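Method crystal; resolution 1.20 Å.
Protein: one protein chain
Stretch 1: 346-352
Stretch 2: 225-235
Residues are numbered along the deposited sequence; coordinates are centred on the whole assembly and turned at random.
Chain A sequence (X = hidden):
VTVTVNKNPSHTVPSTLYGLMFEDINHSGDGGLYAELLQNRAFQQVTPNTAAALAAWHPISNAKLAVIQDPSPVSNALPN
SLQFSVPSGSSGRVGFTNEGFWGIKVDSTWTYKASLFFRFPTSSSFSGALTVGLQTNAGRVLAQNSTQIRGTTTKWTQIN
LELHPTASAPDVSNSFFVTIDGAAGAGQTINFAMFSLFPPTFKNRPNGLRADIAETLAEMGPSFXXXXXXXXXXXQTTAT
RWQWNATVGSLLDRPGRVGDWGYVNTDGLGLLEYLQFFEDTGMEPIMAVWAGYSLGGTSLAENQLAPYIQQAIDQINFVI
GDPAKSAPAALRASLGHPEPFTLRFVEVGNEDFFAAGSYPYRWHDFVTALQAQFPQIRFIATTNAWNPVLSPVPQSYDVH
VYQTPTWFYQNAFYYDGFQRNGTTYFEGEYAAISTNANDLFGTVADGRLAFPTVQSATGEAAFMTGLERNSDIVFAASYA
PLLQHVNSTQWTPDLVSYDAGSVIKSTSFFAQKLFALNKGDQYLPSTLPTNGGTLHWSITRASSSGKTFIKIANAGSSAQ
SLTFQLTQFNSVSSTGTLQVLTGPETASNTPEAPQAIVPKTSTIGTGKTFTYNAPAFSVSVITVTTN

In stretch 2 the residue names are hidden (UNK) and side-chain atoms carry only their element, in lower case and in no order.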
# COMPACT_ATOMS: atom_id res chain seq x y z
N VAL A 346 9.02 13.36 7.44
CA VAL A 346 9.64 13.06 6.16
C VAL A 346 10.81 12.11 6.39
O VAL A 346 11.65 12.37 7.30
CB VAL A 346 10.08 14.32 5.38
CG1 VAL A 346 11.02 13.98 4.23
CG2 VAL A 346 8.85 15.10 4.93
N GLU A 347 10.85 11.04 5.60
CA GLU A 347 11.94 10.05 5.71
C GLU A 347 12.96 10.30 4.60
O GLU A 347 12.59 10.47 3.42
CB GLU A 347 11.34 8.63 5.65
CG GLU A 347 12.36 7.53 5.89
CD GLU A 347 11.77 6.21 6.30
OE1 GLU A 347 10.53 6.11 6.40
OE2 GLU A 347 12.60 5.25 6.53
N VAL A 348 14.25 10.32 4.97
CA VAL A 348 15.31 10.72 4.03
C VAL A 348 15.90 9.43 3.44
O VAL A 348 16.79 8.79 4.06
CB VAL A 348 16.32 11.62 4.74
CG1 VAL A 348 17.45 12.01 3.79
CG2 VAL A 348 15.62 12.84 5.30
N GLY A 349 15.43 9.04 2.26
CA GLY A 349 15.91 7.82 1.62
C GLY A 349 15.14 6.58 2.07
O GLY A 349 14.07 6.69 2.69
N ASN A 350 15.71 5.43 1.73
CA ASN A 350 15.19 4.13 2.19
C ASN A 350 16.40 3.24 2.43
O ASN A 350 17.26 3.05 1.55
CB ASN A 350 14.29 3.46 1.16
CG ASN A 350 13.76 2.13 1.67
OD1 ASN A 350 13.04 2.12 2.67
ND2 ASN A 350 14.15 1.02 1.03
N GLU A 351 16.46 2.66 3.65
CA GLU A 351 17.47 1.61 3.93
C GLU A 351 18.86 2.09 3.51
O GLU A 351 19.64 1.33 2.90
CB GLU A 351 17.10 0.26 3.35
CG GLU A 351 15.83 -0.32 3.97
CD GLU A 351 15.66 -1.81 3.80
OE1 GLU A 351 16.22 -2.38 2.81
OE2 GLU A 351 14.95 -2.42 4.66
N ASP A 352 19.25 3.27 4.00
CA ASP A 352 20.59 3.81 3.66
C ASP A 352 21.69 3.13 4.49
O ASP A 352 22.85 3.41 4.25
CB ASP A 352 20.63 5.32 3.74
CG ASP A 352 19.79 5.91 2.61
OD1 ASP A 352 20.33 6.03 1.47
OD2 ASP A 352 18.60 6.21 2.83
N UNK A 225 0.46 6.59 7.11
CA UNK A 225 0.73 5.86 5.86
C UNK A 225 2.13 6.25 5.38
O UNK A 225 2.36 7.41 4.96
c UNK A 225 -1.55 3.67 2.29
c UNK A 225 -0.75 3.93 1.19
c UNK A 225 0.22 4.87 1.31
c UNK A 225 -1.36 4.36 3.46
c UNK A 225 -0.42 5.34 3.60
c UNK A 225 0.41 5.56 2.50
c UNK A 225 -0.35 6.20 4.82
N UNK A 226 3.08 5.33 5.46
CA UNK A 226 4.48 5.53 4.99
C UNK A 226 4.53 5.22 3.50
O UNK A 226 4.02 4.15 3.06
c UNK A 226 5.43 4.61 5.77
c UNK A 226 7.73 3.60 5.80
n UNK A 226 9.14 3.75 5.43
n UNK A 226 11.13 3.01 4.57
c UNK A 226 9.93 2.74 5.06
n UNK A 226 9.51 1.48 5.17
c UNK A 226 6.88 4.80 5.42
N UNK A 227 5.09 6.11 2.67
CA UNK A 227 5.04 5.94 1.21
C UNK A 227 6.05 6.88 0.60
O UNK A 227 6.44 7.87 1.26
c UNK A 227 3.28 8.25 -0.77
c UNK A 227 3.24 8.54 1.59
c UNK A 227 3.33 7.71 0.51
c UNK A 227 3.63 6.24 0.69
c UNK A 227 3.09 9.90 1.42
c UNK A 227 3.05 10.44 0.16
c UNK A 227 3.12 9.60 -0.93
N UNK A 228 6.46 6.74 -0.68
CA UNK A 228 6.09 5.67 -1.61
C UNK A 228 7.02 4.47 -1.57
O UNK A 228 6.90 3.55 -2.41
c UNK A 228 7.13 7.83 -1.38
c UNK A 228 7.31 7.32 -2.79
c UNK A 228 6.14 6.37 -2.96
N UNK A 229 7.93 4.41 -0.60
CA UNK A 229 8.74 3.23 -0.38
C UNK A 229 9.75 3.51 0.70
O UNK A 229 9.86 4.64 1.18
N UNK A 230 10.50 2.47 1.14
CA UNK A 230 10.57 1.17 0.51
C UNK A 230 11.51 1.22 -0.71
O UNK A 230 11.80 2.27 -1.27
N UNK A 231 11.85 -0.00 -1.19
CA UNK A 231 12.74 -0.10 -2.34
C UNK A 231 12.18 0.61 -3.56
O UNK A 231 12.95 1.14 -4.37
o UNK A 231 14.45 -1.67 -0.82
c UNK A 231 13.00 -1.54 -2.71
c UNK A 231 14.01 -2.24 -1.83
n UNK A 231 14.47 -3.42 -2.23
N UNK A 232 10.85 0.62 -3.74
CA UNK A 232 10.27 1.22 -4.96
C UNK A 232 10.51 2.73 -5.05
O UNK A 232 10.32 3.30 -6.12
c UNK A 232 8.27 0.84 -6.48
o UNK A 232 8.85 0.10 -7.29
c UNK A 232 8.77 0.93 -5.06
n UNK A 232 7.24 1.62 -6.80
N UNK A 233 10.92 3.39 -3.97
CA UNK A 233 11.35 4.79 -4.04
C UNK A 233 12.64 4.95 -4.82
O UNK A 233 12.88 5.99 -5.47
c UNK A 233 11.62 5.27 -2.59
c UNK A 233 11.21 7.77 -2.69
c UNK A 233 12.23 6.67 -2.40
c UNK A 233 12.76 6.80 -0.98
N UNK A 234 13.57 3.99 -4.65
CA UNK A 234 14.98 4.19 -4.92
C UNK A 234 15.36 4.15 -6.39
O UNK A 234 16.33 4.83 -6.79
c UNK A 234 15.79 3.54 -2.61
c UNK A 234 16.46 2.47 -1.79
o UNK A 234 15.81 1.49 -1.38
c UNK A 234 15.82 3.22 -4.10
o UNK A 234 17.73 2.65 -1.53
N UNK A 235 14.66 3.32 -7.18
CA UNK A 235 15.16 3.02 -8.53
C UNK A 235 16.31 2.07 -8.54
O UNK A 235 16.95 1.84 -7.51
O HOH W 1 11.62 5.46 3.27
O HOH W 2 17.01 -1.46 0.31
O HOH W 3 14.25 -3.63 1.28
O HOH W 4 18.75 0.76 0.01

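Position 225 lies in a strand. Its side chain has seven carbons: one carbon, then a ring of six. It is out of reach of stretch 1. This is Phe-225.

Position 226 continues the strand. Three carbons lead to a nitrogen, then to a carbon carrying two more nitrogens. That is a guanidinium, so the residue is Arg-226. The chain is extended, with the first three chi angles all t, and its end reaches stretch 1. NE donates to Glu-347 OE1 at 2.9 Å, a salt bridge. NH2 makes a weak bond to Glu-347 OE2 at 3.3 Å and another weak one to Asn-350 OD1 at 2.8 Å. Glu-347 OE1 and Asn-350 OD1 both sit at the guanidinium edge, near its plane, where its N-H groups point.

Position 227 again has one carbon and a six-carbon ring. It does not touch stretch 1. It is Phe-227.

Position 228 has three carbons that close a ring onto the backbone N. The peptide bond before it is cis. It is Pro-228, and it is also out of reach.

Position 229 has no side-chain atoms. It is Gly-229. A CB here would clash with the backbone N of position 233, 2.8 Å away. Gly-229 O accepts from water 1 at 2.9 Å.

Position 230 also has no side-chain atoms and also follows a cis peptide bond. Its phi is 79°, which favours glycine. It is Gly-230. Its N makes a weak bond to Asn-350 OD1 at 3.0 Å.

Position 231 has two carbons, the second carrying one oxygen and one nitrogen. This is an amide, Asn-231. Its OD1 is 3.3 Å from Asn-350 ND2, but the angle is too poor for a hydrogen bond. Water 3 links the stretches here, donating to Asn-231 OD1 at 2.9 Å and to Glu-351 OE1 at 2.8 Å.

Position 232 has the same atoms, but its CA-to-CB bond points away from stretch 1. It is Asn-232, and its amide is hydrogen-bonded elsewhere in the structure.

Position 233 has four carbons, forked at the second. It is Leu-233. CD2 packs against the backbone, 3.9 Å from Gly-349 C.

Position 234 has three carbons, the third carrying two oxygens. It is a carboxylate, Glu-234. OE2 accepts from Asn-350 ND2 at 3.0 Å, with a nearly straight angle of 171°.

Position 235 has no side-chain atoms and a positive phi. It is Gly-235, out of reach.

The contact centres on Asn-350, whose amide is used at both ends. OD1 accepts two weak bonds, from Arg-226 NH2 and Gly-230 N, while ND2 donates a nearly straight one to Glu-234 OE2. Together they agree on which way the amide faces. Glu-347 balances the charge of Arg-226. Water 1 adds a further link: it accepts from Arg-226 NH2 at 2.8 Å and donates to Gly-349 O at 2.8 Å. Leu-233 supplies the apolar packing beside this polar network.

Stretch 2 225-235: FRFPGGNNLEG
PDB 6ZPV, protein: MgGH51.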